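Local coordinates for protein putative fimbrium tip subunit Fim1C (Bacteroides ovatus, PDB 4EPS) that is probably a component of the fimbrial tip, the end of filamentous cell-surface appendages that mediate adhesion and biofilm formation, at residues A[89-101]-A[107-119]. Residues are numbered along the deposited sequence; the frame is centred on the assembly and turned at random.
With GOL (glycerol), chain K.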
# COMPACT_ATOMS: atom_id res chain seq x y z
N TYR A 89 -31.09 -19.91 -47.56
CA TYR A 89 -29.75 -19.35 -47.28
C TYR A 89 -29.88 -17.92 -46.86
O TYR A 89 -30.71 -17.20 -47.42
CB TYR A 89 -28.86 -19.39 -48.55
CG TYR A 89 -28.60 -20.76 -49.10
CD1 TYR A 89 -29.47 -21.34 -50.02
CD2 TYR A 89 -27.46 -21.47 -48.74
CE1 TYR A 89 -29.23 -22.61 -50.54
CE2 TYR A 89 -27.20 -22.74 -49.26
CZ TYR A 89 -28.08 -23.29 -50.17
OH TYR A 89 -27.82 -24.52 -50.70
N ALA A 90 -29.05 -17.49 -45.91
CA ALA A 90 -29.08 -16.07 -45.53
C ALA A 90 -27.66 -15.52 -45.42
O ALA A 90 -26.72 -16.27 -45.13
CB ALA A 90 -29.82 -15.86 -44.23
N TYR A 91 -27.51 -14.22 -45.64
CA TYR A 91 -26.21 -13.56 -45.48
C TYR A 91 -26.40 -12.18 -44.92
O TYR A 91 -27.46 -11.56 -45.07
CB TYR A 91 -25.41 -13.51 -46.81
CG TYR A 91 -25.95 -12.45 -47.76
CD1 TYR A 91 -27.13 -12.66 -48.46
CD2 TYR A 91 -25.34 -11.21 -47.87
CE1 TYR A 91 -27.67 -11.68 -49.29
CE2 TYR A 91 -25.89 -10.19 -48.66
CZ TYR A 91 -27.05 -10.44 -49.38
OH TYR A 91 -27.62 -9.45 -50.14
N TYR A 92 -25.33 -11.68 -44.32
CA TYR A 92 -25.22 -10.35 -43.76
C TYR A 92 -23.88 -9.74 -44.22
O TYR A 92 -22.89 -10.46 -44.14
CB TYR A 92 -25.26 -10.45 -42.22
CG TYR A 92 -24.96 -9.11 -41.56
CD1 TYR A 92 -23.65 -8.72 -41.30
CD2 TYR A 92 -25.99 -8.21 -41.28
CE1 TYR A 92 -23.36 -7.45 -40.79
CE2 TYR A 92 -25.72 -6.96 -40.73
CZ TYR A 92 -24.40 -6.59 -40.49
OH TYR A 92 -24.14 -5.36 -39.95
N PRO A 93 -23.77 -8.42 -44.48
CA PRO A 93 -24.85 -7.43 -44.59
C PRO A 93 -25.47 -7.45 -45.98
O PRO A 93 -24.75 -7.65 -46.97
CB PRO A 93 -24.14 -6.10 -44.31
CG PRO A 93 -22.71 -6.32 -44.85
CD PRO A 93 -22.45 -7.82 -44.78
N TYR A 94 -26.79 -7.25 -46.05
CA TYR A 94 -27.55 -7.22 -47.30
C TYR A 94 -26.89 -6.30 -48.33
O TYR A 94 -26.48 -5.19 -47.98
CB TYR A 94 -28.98 -6.72 -47.01
CG TYR A 94 -29.79 -6.42 -48.25
CD1 TYR A 94 -30.36 -7.45 -49.00
CD2 TYR A 94 -30.02 -5.11 -48.66
CE1 TYR A 94 -31.09 -7.18 -50.16
CE2 TYR A 94 -30.77 -4.83 -49.81
CZ TYR A 94 -31.30 -5.87 -50.55
OH TYR A 94 -32.03 -5.59 -51.68
N GLN A 95 -26.80 -6.78 -49.58
CA GLN A 95 -26.27 -6.08 -50.75
C GLN A 95 -27.40 -6.00 -51.78
O GLN A 95 -28.02 -7.02 -52.06
CB GLN A 95 -25.05 -6.83 -51.34
CG GLN A 95 -23.88 -7.09 -50.36
CD GLN A 95 -23.22 -5.83 -49.87
OE1 GLN A 95 -22.61 -5.08 -50.63
NE2 GLN A 95 -23.29 -5.59 -48.57
N SER A 96 -27.68 -4.79 -52.31
CA SER A 96 -28.69 -4.56 -53.35
C SER A 96 -28.40 -5.37 -54.60
O SER A 96 -29.33 -5.86 -55.24
CB SER A 96 -28.77 -3.08 -53.72
OG SER A 96 -29.51 -2.36 -52.75
N GLU A 97 -27.10 -5.53 -54.94
CA GLU A 97 -26.70 -6.27 -56.13
C GLU A 97 -26.05 -7.61 -55.75
O GLU A 97 -25.00 -7.63 -55.12
CB GLU A 97 -25.75 -5.42 -57.02
CG GLU A 97 -25.42 -6.03 -58.38
CD GLU A 97 -26.59 -6.17 -59.34
OE1 GLU A 97 -27.28 -7.21 -59.29
OE2 GLU A 97 -26.80 -5.24 -60.15
N MSE A 98 -26.68 -8.72 -56.16
CA MSE A 98 -26.16 -10.05 -55.86
C MSE A 98 -25.99 -10.87 -57.14
O MSE A 98 -25.69 -12.06 -57.07
CB MSE A 98 -27.04 -10.78 -54.83
CG MSE A 98 -26.88 -10.24 -53.41
SE MSE A 98 -25.10 -10.59 -52.71
CE MSE A 98 -25.28 -12.53 -52.40
N THR A 99 -26.09 -10.21 -58.31
CA THR A 99 -25.89 -10.91 -59.59
C THR A 99 -24.46 -11.48 -59.63
O THR A 99 -23.50 -10.75 -59.40
CB THR A 99 -26.20 -9.99 -60.80
OG1 THR A 99 -27.54 -9.48 -60.66
CG2 THR A 99 -26.08 -10.71 -62.13
N GLY A 100 -24.37 -12.78 -59.87
CA GLY A 100 -23.11 -13.51 -59.94
C GLY A 100 -22.43 -13.72 -58.61
O GLY A 100 -21.29 -14.20 -58.58
N LYS A 101 -23.12 -13.41 -57.48
CA LYS A 101 -22.49 -13.57 -56.17
C LYS A 101 -22.88 -14.89 -55.47
O LYS A 101 -22.43 -15.15 -54.35
CB LYS A 101 -22.79 -12.36 -55.27
CG LYS A 101 -22.30 -11.02 -55.82
CD LYS A 101 -20.81 -11.01 -56.05
CE LYS A 101 -20.23 -9.62 -56.23
NZ LYS A 101 -18.74 -9.68 -56.29
N ASP A 107 -20.45 -26.62 -53.64
CA ASP A 107 -20.97 -26.98 -52.32
C ASP A 107 -21.03 -25.76 -51.37
O ASP A 107 -21.50 -25.89 -50.23
CB ASP A 107 -20.15 -28.13 -51.71
CG ASP A 107 -20.07 -29.37 -52.59
OD1 ASP A 107 -21.14 -29.98 -52.86
OD2 ASP A 107 -18.95 -29.73 -53.01
N ASP A 108 -20.61 -24.57 -51.85
CA ASP A 108 -20.65 -23.33 -51.06
C ASP A 108 -21.45 -22.28 -51.83
O ASP A 108 -20.92 -21.63 -52.74
CB ASP A 108 -19.23 -22.85 -50.71
CG ASP A 108 -19.13 -21.52 -49.96
OD1 ASP A 108 -20.18 -21.01 -49.49
OD2 ASP A 108 -18.02 -20.97 -49.89
N PHE A 109 -22.74 -22.09 -51.46
CA PHE A 109 -23.64 -21.16 -52.16
C PHE A 109 -23.11 -19.72 -52.22
O PHE A 109 -23.39 -19.02 -53.19
CB PHE A 109 -25.02 -21.17 -51.51
CG PHE A 109 -26.10 -20.35 -52.19
CD1 PHE A 109 -26.72 -20.81 -53.35
CD2 PHE A 109 -26.53 -19.15 -51.64
CE1 PHE A 109 -27.74 -20.07 -53.96
CE2 PHE A 109 -27.57 -18.42 -52.24
CZ PHE A 109 -28.17 -18.89 -53.39
N PHE A 110 -22.39 -19.25 -51.18
CA PHE A 110 -21.91 -17.86 -51.19
C PHE A 110 -20.39 -17.74 -51.51
O PHE A 110 -19.80 -16.69 -51.25
CB PHE A 110 -22.22 -17.19 -49.84
CG PHE A 110 -23.70 -16.98 -49.57
CD1 PHE A 110 -24.42 -16.01 -50.25
CD2 PHE A 110 -24.34 -17.71 -48.57
CE1 PHE A 110 -25.78 -15.78 -49.95
CE2 PHE A 110 -25.69 -17.49 -48.28
CZ PHE A 110 -26.40 -16.52 -48.96
N ALA A 111 -19.79 -18.79 -52.10
CA ALA A 111 -18.36 -18.76 -52.48
C ALA A 111 -17.99 -17.50 -53.32
O ALA A 111 -17.01 -16.84 -52.94
CB ALA A 111 -17.97 -20.04 -53.23
N PRO A 112 -18.76 -17.07 -54.37
CA PRO A 112 -18.35 -15.86 -55.13
C PRO A 112 -18.49 -14.56 -54.33
O PRO A 112 -17.70 -13.65 -54.52
CB PRO A 112 -19.30 -15.85 -56.33
CG PRO A 112 -19.83 -17.28 -56.42
CD PRO A 112 -19.94 -17.70 -55.00
N LEU A 113 -19.49 -14.47 -53.45
CA LEU A 113 -19.66 -13.28 -52.59
C LEU A 113 -18.42 -13.12 -51.71
O LEU A 113 -17.84 -12.04 -51.66
CB LEU A 113 -20.93 -13.43 -51.74
CG LEU A 113 -21.25 -12.33 -50.73
CD1 LEU A 113 -21.50 -10.96 -51.42
CD2 LEU A 113 -22.44 -12.75 -49.86
N ALA A 114 -17.97 -14.22 -51.09
CA ALA A 114 -16.80 -14.22 -50.22
C ALA A 114 -15.51 -13.95 -51.02
O ALA A 114 -14.70 -13.13 -50.59
CB ALA A 114 -16.70 -15.54 -49.47
N ALA A 115 -15.36 -14.60 -52.19
CA ALA A 115 -14.17 -14.43 -53.05
C ALA A 115 -13.98 -12.97 -53.52
O ALA A 115 -12.85 -12.49 -53.53
CB ALA A 115 -14.25 -15.35 -54.26
N GLY A 116 -15.07 -12.29 -53.88
CA GLY A 116 -15.00 -10.91 -54.34
C GLY A 116 -15.18 -9.84 -53.26
O GLY A 116 -15.20 -8.65 -53.57
N TRP A 117 -15.30 -10.25 -51.98
CA TRP A 117 -15.53 -9.31 -50.88
C TRP A 117 -14.33 -8.39 -50.72
O TRP A 117 -13.22 -8.86 -50.46
CB TRP A 117 -15.86 -10.06 -49.58
CG TRP A 117 -16.46 -9.19 -48.51
CD1 TRP A 117 -15.86 -8.76 -47.37
CD2 TRP A 117 -17.82 -8.71 -48.46
NE1 TRP A 117 -16.74 -8.01 -46.62
CE2 TRP A 117 -17.95 -7.96 -47.27
CE3 TRP A 117 -18.93 -8.83 -49.32
CZ2 TRP A 117 -19.15 -7.35 -46.90
CZ3 TRP A 117 -20.12 -8.21 -48.96
CH2 TRP A 117 -20.23 -7.48 -47.76
N GLU A 118 -14.55 -7.08 -50.90
CA GLU A 118 -13.49 -6.07 -50.82
C GLU A 118 -13.45 -5.50 -49.41
O GLU A 118 -14.39 -4.81 -48.98
CB GLU A 118 -13.69 -4.97 -51.87
CG GLU A 118 -13.70 -5.48 -53.31
CD GLU A 118 -13.98 -4.43 -54.37
OE1 GLU A 118 -15.00 -3.72 -54.26
OE2 GLU A 118 -13.18 -4.34 -55.33
N LEU A 119 -12.40 -5.79 -48.70
CA LEU A 119 -12.20 -5.34 -47.34
C LEU A 119 -11.21 -4.21 -47.32
O LEU A 119 -10.16 -4.29 -47.97
CB LEU A 119 -11.68 -6.56 -46.58
CG LEU A 119 -11.87 -6.66 -45.11
CD1 LEU A 119 -13.36 -6.73 -44.75
CD2 LEU A 119 -11.17 -7.87 -44.63
C1 GOL K . -17.77 -4.51 -48.77
O1 GOL K . -18.04 -3.40 -47.92
C2 GOL K . -18.28 -4.24 -50.17
O2 GOL K . -19.63 -3.77 -50.10
C3 GOL K . -18.25 -5.49 -51.01
O3 GOL K . -16.92 -5.87 -51.37
O HOH W 1 -18.37 -9.95 -53.40
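Tyr89 and Phe109 stack face to face, ring centroids 4.2 Å apart and planes 16° from parallel. CG anti to the backbone N (chi1 -175°) swings the Phe109 ring over the tyrosine face, on which its CB also rests, 3.5 Å from Tyr89 CE2. Phe110 is sandwiched: Phe109 CD2 sits over the centre of one face, and Tyr91 CB packs on the other as a CH-pi contact. The methyl CE of selenomethionine Met98, carried inward by a chain bent at chi2 and chi3, meets the Phe110 ring at its edge and lies 3.8 Å from Leu113 CD2, which also touches Tyr91 CD2. This tight apolar layer joins the short helix 111-115 and the turn before it to strand 87-92, which pairs antiparallel with strands 45-52 and 135-145 in the fimbrillin-like region. Phe110, at the N-cap position, closes an Asx turn by giving its backbone N-H to Asp108 OD1; Asp108 OD2 forms a salt bridge with Arg158. Tyr91 OH receives a nearly straight bond from Gln95 N (174°) and is also hydrogen-bonded to Asn62 OD1.

Toward solvent, looser polar links hold the contact, though the Pro112 ring rests against the Gly100 and Lys101 carbonyls, its CB 3.4 Å from Gly100 O. Leu113 N makes a weak bond to Lys101 O (3.1 Å), and a water links Lys101 NZ to Leu113 O. Gln95 NE2 lies at the edge of the Trp117 indole, 3.7 Å from CH2, and hydrogen-bonds Pro93 O, which lies in the plane of the Gln95 amide although the nitrogen stands above the carbonyl plane. A glycerol, probably from the crystallisation liquor, covers one indole face and takes a bond from Glu118 N to its O3 (2.7 Å); its bond to Gln95 OE1 is weak.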